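PDB 1Q5D: P450 epoxidase from Sorangium cellulosum, which belongs to the cytochrome P450 family, haem proteins of largely helical fold that bind protoporphyrin IX with its iron in the protein core. Local coordinates for residues A[168-182]-A[198-212]. Numbering follows the deposited sequence.
With EPB (7,11-dihydroxy-8,8,10,12,16-pentamethyl-3-[1-methyl-2-(2-methyl-thiazol-4-yl)vinyl]-4,17-dioxabicyclo[14.1.0]heptadecane-5,9-dione), chain C.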
loop_
_atom_site.group_PDB
_atom_site.type_symbol
_atom_site.label_atom_id
_atom_site.label_comp_id
_atom_site.label_asym_id
_atom_site.label_seq_id
_atom_site.Cartn_x
_atom_site.Cartn_y
_atom_site.Cartn_z
ATOM N N CYS A 168 -10.196 7.408 17.945
ATOM C CA CYS A 168 -8.749 7.414 17.702
ATOM C C CYS A 168 -8.364 7.327 16.230
ATOM O O CYS A 168 -7.179 7.329 15.887
ATOM C CB CYS A 168 -8.096 6.235 18.416
ATOM S SG CYS A 168 -8.397 6.162 20.192
ATOM N N ASP A 169 -9.359 7.249 15.365
ATOM C CA ASP A 169 -9.107 6.995 13.954
ATOM C C ASP A 169 -8.220 8.051 13.311
ATOM O O ASP A 169 -7.238 7.721 12.655
ATOM C CB ASP A 169 -10.420 6.879 13.199
ATOM C CG ASP A 169 -11.027 5.487 13.308
ATOM O OD1 ASP A 169 -12.050 5.247 12.655
ATOM O OD2 ASP A 169 -10.558 4.578 14.026
ATOM N N GLU A 170 -8.575 9.317 13.504
ATOM C CA GLU A 170 -7.860 10.420 12.871
ATOM C C GLU A 170 -6.404 10.478 13.294
ATOM O O GLU A 170 -5.529 10.721 12.470
ATOM C CB GLU A 170 -8.556 11.756 13.153
ATOM C CG GLU A 170 -9.636 12.098 12.134
ATOM C CD GLU A 170 -9.106 12.101 10.714
ATOM O OE1 GLU A 170 -8.007 12.662 10.491
ATOM O OE2 GLU A 170 -9.783 11.540 9.817
ATOM N N LYS A 171 -6.146 10.240 14.574
ATOM C CA LYS A 171 -4.782 10.247 15.080
ATOM C C LYS A 171 -3.965 9.073 14.549
ATOM O O LYS A 171 -2.780 9.222 14.227
ATOM C CB LYS A 171 -4.773 10.252 16.607
ATOM C CG LYS A 171 -5.129 11.613 17.203
ATOM C CD LYS A 171 -4.669 11.736 18.654
ATOM C CE LYS A 171 -5.726 11.216 19.622
ATOM N NZ LYS A 171 -5.506 11.761 21.012
ATOM N N PHE A 172 -4.592 7.905 14.450
ATOM C CA PHE A 172 -3.890 6.752 13.897
ATOM C C PHE A 172 -3.648 6.847 12.391
ATOM O O PHE A 172 -2.615 6.380 11.903
ATOM C CB PHE A 172 -4.602 5.445 14.253
ATOM C CG PHE A 172 -4.205 4.899 15.588
ATOM C CD1 PHE A 172 -5.160 4.490 16.496
ATOM C CD2 PHE A 172 -2.867 4.795 15.936
ATOM C CE1 PHE A 172 -4.781 3.987 17.728
ATOM C CE2 PHE A 172 -2.485 4.285 17.161
ATOM C CZ PHE A 172 -3.443 3.891 18.060
ATOM N N ARG A 173 -4.599 7.419 11.658
ATOM C CA ARG A 173 -4.408 7.622 10.232
ATOM C C ARG A 173 -3.238 8.565 9.993
ATOM O O ARG A 173 -2.467 8.380 9.054
ATOM C CB ARG A 173 -5.660 8.207 9.572
ATOM C CG ARG A 173 -5.431 8.540 8.109
ATOM C CD ARG A 173 -6.661 8.831 7.296
ATOM N NE ARG A 173 -7.339 10.059 7.712
ATOM C CZ ARG A 173 -6.799 11.267 7.691
ATOM N NH1 ARG A 173 -5.539 11.443 7.297
ATOM N NH2 ARG A 173 -7.524 12.314 8.075
ATOM N N ARG A 174 -3.122 9.584 10.837
ATOM C CA ARG A 174 -2.042 10.557 10.713
ATOM C C ARG A 174 -0.727 9.878 11.008
ATOM O O ARG A 174 0.267 10.098 10.306
ATOM C CB ARG A 174 -2.269 11.769 11.631
ATOM C CG ARG A 174 -3.363 12.714 11.145
ATOM C CD ARG A 174 -3.575 13.971 12.013
ATOM N NE ARG A 174 -2.345 14.408 12.670
ATOM C CZ ARG A 174 -2.149 14.398 13.987
ATOM N NH1 ARG A 174 -3.104 13.978 14.809
ATOM N NH2 ARG A 174 -0.989 14.811 14.486
ATOM N N PHE A 175 -0.720 9.034 12.038
ATOM C CA PHE A 175 0.439 8.229 12.360
ATOM C C PHE A 175 0.813 7.319 11.173
ATOM O O PHE A 175 1.976 7.235 10.771
ATOM C CB PHE A 175 0.146 7.362 13.582
ATOM C CG PHE A 175 1.128 6.247 13.769
ATOM C CD1 PHE A 175 2.412 6.507 14.231
ATOM C CD2 PHE A 175 0.774 4.939 13.464
ATOM C CE1 PHE A 175 3.322 5.498 14.392
ATOM C CE2 PHE A 175 1.684 3.908 13.619
ATOM C CZ PHE A 175 2.958 4.178 14.094
ATOM N N GLY A 176 -0.183 6.626 10.630
ATOM C CA GLY A 176 0.057 5.697 9.534
ATOM C C GLY A 176 0.667 6.395 8.336
ATOM O O GLY A 176 1.684 5.962 7.813
ATOM N N SER A 177 0.048 7.489 7.915
ATOM C CA SER A 177 0.500 8.218 6.741
ATOM C C SER A 177 1.880 8.871 6.962
ATOM O O SER A 177 2.744 8.847 6.066
ATOM C CB SER A 177 -0.580 9.229 6.332
ATOM O OG SER A 177 -0.159 9.991 5.229
ATOM N N ALA A 178 2.096 9.413 8.163
ATOM C CA ALA A 178 3.380 10.010 8.542
ATOM C C ALA A 178 4.499 8.979 8.615
ATOM O O ALA A 178 5.606 9.220 8.156
ATOM C CB ALA A 178 3.265 10.742 9.897
ATOM N N THR A 179 4.203 7.838 9.216
ATOM C CA THR A 179 5.175 6.763 9.322
ATOM C C THR A 179 5.619 6.278 7.946
ATOM O O THR A 179 6.805 6.076 7.709
ATOM C CB THR A 179 4.580 5.597 10.111
ATOM O OG1 THR A 179 4.495 5.960 11.499
ATOM C CG2 THR A 179 5.521 4.418 10.095
ATOM N N ALA A 180 4.663 6.082 7.046
ATOM C CA ALA A 180 5.001 5.589 5.711
ATOM C C ALA A 180 5.975 6.535 4.981
ATOM O O ALA A 180 6.952 6.071 4.352
ATOM C CB ALA A 180 3.743 5.330 4.898
ATOM N N ARG A 181 5.729 7.843 5.088
ATOM C CA ARG A 181 6.635 8.867 4.539
ATOM C C ARG A 181 7.971 8.919 5.274
ATOM O O ARG A 181 9.033 9.033 4.645
ATOM C CB ARG A 181 6.003 10.257 4.635
ATOM C CG ARG A 181 4.915 10.555 3.620
ATOM C CD ARG A 181 4.257 11.912 3.847
ATOM N NE ARG A 181 3.649 12.462 2.645
ATOM C CZ ARG A 181 2.340 12.578 2.472
ATOM N NH1 ARG A 181 1.500 12.163 3.419
ATOM N NH2 ARG A 181 1.867 13.088 1.347
ATOM N N ALA A 182 7.919 8.874 6.605
ATOM C CA ALA A 182 9.126 8.995 7.415
ATOM C C ALA A 182 10.086 7.844 7.147
ATOM O O ALA A 182 11.308 8.014 7.188
ATOM C CB ALA A 182 8.781 9.056 8.907
ATOM N N LEU A 198 6.330 15.245 10.590
ATOM C CA LEU A 198 6.399 13.798 10.448
ATOM C C LEU A 198 6.733 13.144 11.777
ATOM O O LEU A 198 6.071 12.194 12.198
ATOM C CB LEU A 198 7.482 13.409 9.427
ATOM C CG LEU A 198 7.191 13.559 7.934
ATOM C CD1 LEU A 198 8.329 12.901 7.160
ATOM C CD2 LEU A 198 5.857 12.936 7.577
ATOM N N VAL A 199 7.775 13.653 12.435
ATOM C CA VAL A 199 8.234 13.069 13.685
ATOM C C VAL A 199 7.194 13.241 14.807
ATOM O O VAL A 199 7.022 12.350 15.647
ATOM C CB VAL A 199 9.622 13.634 14.092
ATOM C CG1 VAL A 199 9.987 13.234 15.520
ATOM C CG2 VAL A 199 10.687 13.160 13.116
ATOM N N ALA A 200 6.485 14.370 14.803
ATOM C CA ALA A 200 5.449 14.592 15.804
ATOM C C ALA A 200 4.350 13.532 15.675
ATOM O O ALA A 200 3.997 12.882 16.652
ATOM C CB ALA A 200 4.851 15.987 15.661
ATOM N N SER A 201 3.807 13.382 14.470
ATOM C CA SER A 201 2.774 12.378 14.188
ATOM C C SER A 201 3.232 10.962 14.526
ATOM O O SER A 201 2.457 10.162 15.060
ATOM C CB SER A 201 2.355 12.440 12.721
ATOM O OG SER A 201 1.860 13.719 12.390
ATOM N N VAL A 202 4.498 10.662 14.246
ATOM C CA VAL A 202 5.054 9.354 14.573
ATOM C C VAL A 202 5.153 9.123 16.073
ATOM O O VAL A 202 4.746 8.068 16.578
ATOM C CB VAL A 202 6.438 9.134 13.940
ATOM C CG1 VAL A 202 7.102 7.878 14.532
ATOM C CG2 VAL A 202 6.314 9.049 12.400
ATOM N N THR A 203 5.670 10.118 16.786
ATOM C CA THR A 203 5.749 10.063 18.245
ATOM C C THR A 203 4.388 9.907 18.905
ATOM O O THR A 203 4.210 9.059 19.775
ATOM C CB THR A 203 6.405 11.362 18.773
ATOM O OG1 THR A 203 7.719 11.472 18.219
ATOM C CG2 THR A 203 6.634 11.268 20.263
ATOM N N GLU A 204 3.448 10.752 18.503
ATOM C CA GLU A 204 2.098 10.728 19.034
ATOM C C GLU A 204 1.470 9.347 18.805
ATOM O O GLU A 204 0.876 8.755 19.725
ATOM C CB GLU A 204 1.248 11.804 18.367
ATOM C CG GLU A 204 -0.231 11.726 18.727
ATOM C CD GLU A 204 -1.028 12.888 18.179
ATOM O OE1 GLU A 204 -1.244 12.944 16.941
ATOM O OE2 GLU A 204 -1.437 13.752 18.987
ATOM N N GLY A 205 1.632 8.829 17.586
ATOM C CA GLY A 205 1.074 7.534 17.225
ATOM C C GLY A 205 1.640 6.365 18.019
ATOM O O GLY A 205 0.899 5.466 18.446
ATOM N N LEU A 206 2.954 6.358 18.201
ATOM C CA LEU A 206 3.607 5.299 18.941
ATOM C C LEU A 206 3.160 5.310 20.399
ATOM O O LEU A 206 2.958 4.242 20.981
ATOM C CB LEU A 206 5.134 5.394 18.833
ATOM C CG LEU A 206 5.767 5.014 17.491
ATOM C CD1 LEU A 206 7.222 5.437 17.452
ATOM C CD2 LEU A 206 5.637 3.512 17.225
ATOM N N ALA A 207 2.996 6.511 20.971
ATOM C CA ALA A 207 2.495 6.658 22.343
ATOM C C ALA A 207 1.092 6.076 22.470
ATOM O O ALA A 207 0.815 5.291 23.376
ATOM C CB ALA A 207 2.476 8.128 22.759
ATOM N N LEU A 208 0.219 6.496 21.567
ATOM C CA LEU A 208 -1.153 6.020 21.506
ATOM C C LEU A 208 -1.201 4.500 21.361
ATOM O O LEU A 208 -1.960 3.818 22.060
ATOM C CB LEU A 208 -1.865 6.675 20.336
ATOM C CG LEU A 208 -3.347 6.976 20.505
ATOM C CD1 LEU A 208 -3.839 7.813 19.339
ATOM C CD2 LEU A 208 -4.138 5.695 20.613
ATOM N N LEU A 209 -0.389 3.970 20.453
ATOM C CA LEU A 209 -0.303 2.530 20.263
ATOM C C LEU A 209 0.087 1.840 21.568
ATOM O O LEU A 209 -0.494 0.815 21.933
ATOM C CB LEU A 209 0.699 2.192 19.151
ATOM C CG LEU A 209 0.939 0.702 18.908
ATOM C CD1 LEU A 209 -0.359 -0.013 18.559
ATOM C CD2 LEU A 209 1.980 0.507 17.824
ATOM N N HIS A 210 1.066 2.410 22.275
ATOM C CA HIS A 210 1.509 1.862 23.555
ATOM C C HIS A 210 0.342 1.792 24.553
ATOM O O HIS A 210 0.177 0.790 25.274
ATOM C CB HIS A 210 2.655 2.710 24.121
ATOM C CG HIS A 210 3.246 2.169 25.384
ATOM N ND1 HIS A 210 3.899 0.956 25.441
ATOM C CD2 HIS A 210 3.293 2.680 26.638
ATOM C CE1 HIS A 210 4.313 0.737 26.678
ATOM N NE2 HIS A 210 3.959 1.769 27.424
ATOM N N GLY A 211 -0.477 2.838 24.568
ATOM C CA GLY A 211 -1.663 2.884 25.414
ATOM C C GLY A 211 -2.729 1.855 25.060
ATOM O O GLY A 211 -3.363 1.270 25.950
ATOM N N VAL A 212 -2.946 1.656 23.759
ATOM C CA VAL A 212 -3.893 0.661 23.270
ATOM C C VAL A 212 -3.431 -0.741 23.648
ATOM O O VAL A 212 -4.219 -1.550 24.127
ATOM C CB VAL A 212 -4.078 0.759 21.728
ATOM C CG1 VAL A 212 -4.817 -0.467 21.175
ATOM C CG2 VAL A 212 -4.807 2.038 21.370
HETATM O O16 EPB C . 3.901 3.189 2.361
HETATM C C51 EPB C . 3.157 0.124 -1.282
HETATM O O41 EPB C . 2.357 -1.481 0.717
HETATM C C5 EPB C . 3.273 -0.750 -0.087
HETATM C C4 EPB C . 2.973 -0.433 1.476
HETATM C C16 EPB C . 4.938 2.651 2.236
HETATM O O1 EPB C . 5.246 1.366 2.656
HETATM C C2 EPB C . 4.239 0.470 3.414
HETATM C C3 EPB C . 3.919 -0.778 2.499
HETATM C C20 EPB C . 5.058 0.090 4.713
HETATM C C21 EPB C . 5.204 1.283 5.645
HETATM C C22 EPB C . 5.546 -1.162 4.952
HETATM C C23 EPB C . 6.348 -1.722 6.040
HETATM N N26 EPB C . 7.305 -0.926 6.645
HETATM C C25 EPB C . 7.969 -1.607 7.614
HETATM C C27 EPB C . 9.018 -0.911 8.391
HETATM C C24 EPB C . 6.311 -2.981 6.508
HETATM S S1 EPB C . 7.462 -3.193 7.758
HETATM C C15 EPB C . 6.123 3.377 1.549
HETATM C C14 EPB C . 7.539 3.213 2.263
HETATM O O14 EPB C . 7.275 3.601 3.600
HETATM C C13 EPB C . 8.799 3.967 1.559
HETATM C C29 EPB C . 8.527 5.512 1.589
HETATM C C30 EPB C . 10.059 3.763 2.397
HETATM C C12 EPB C . 8.986 3.522 0.001
HETATM O O12 EPB C . 8.906 4.378 -0.936
HETATM C C11 EPB C . 9.264 2.048 -0.492
HETATM C C28 EPB C . 10.468 2.179 -1.456
HETATM C C10 EPB C . 7.936 1.405 -0.763
HETATM O O10 EPB C . 7.350 1.959 -1.983
HETATM C C9 EPB C . 8.200 -0.080 -0.907
HETATM C C91 EPB C . 8.691 -0.604 0.359
HETATM C C8 EPB C . 6.991 -0.927 -1.105
HETATM C C7 EPB C . 5.596 -0.183 -1.020
HETATM C C6 EPB C . 4.902 -1.064 0.149
HETATM O O HOH W 1 -0.617 10.831 15.060
#
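Leu208 lays CD1 over one face of the Phe172 ring, a CH-pi contact 4.2 Å from the ring centroid, while Val212 CG2 and Leu209 N lie near the ring plane at its edge. The Phe175 ring is sandwiched: the backbone of Gly205 passes over one face, and Thr179 OG1 sits above the other, toward the rim. Ser201 O and Val202 O border its edge. With CG of Phe175 anti to its backbone N (chi1 165°), the ring lies against Gly205, CD1 reaching its CA at 3.4 Å. The hydroxyl of Thr179 is held by Phe175 O, 2.9 Å from OG1, which approaches above the carbonyl plane. By their place in the cytochrome P450 fold, helices 169-182 and 195-218 probably correspond to helices F and G, which cross over helix 241-255 with 126° between their segments' N-to-C directions. Ile252 and Ala253 of that helix meet Phe175 and Thr179. The segment axes approach to 8.1 Å; the CA atoms of Phe175 and Gly205 come within 5.0 Å, and Ala178 CB and Ser201 CB pack tightly at 3.4 Å. Leu198 and Val202 flank Ala178 and Ala182 with their methyl branches. At the outer margin Arg174 directs both terminal nitrogens to Glu204 OE1, NH1 at 3.0 Å, in a salt bridge of two weak hydrogen bonds; guanidinium and carboxylate planes stand 80° apart. Water 1, above the guanidinium, links Glu204 OE1 to Lys171 O. Near the C-terminal end of helix 169-182, Ala180 O accepts a hydrogen bond from O14 of EPB at 2.6 Å, bringing this helix directly into the ligand pocket.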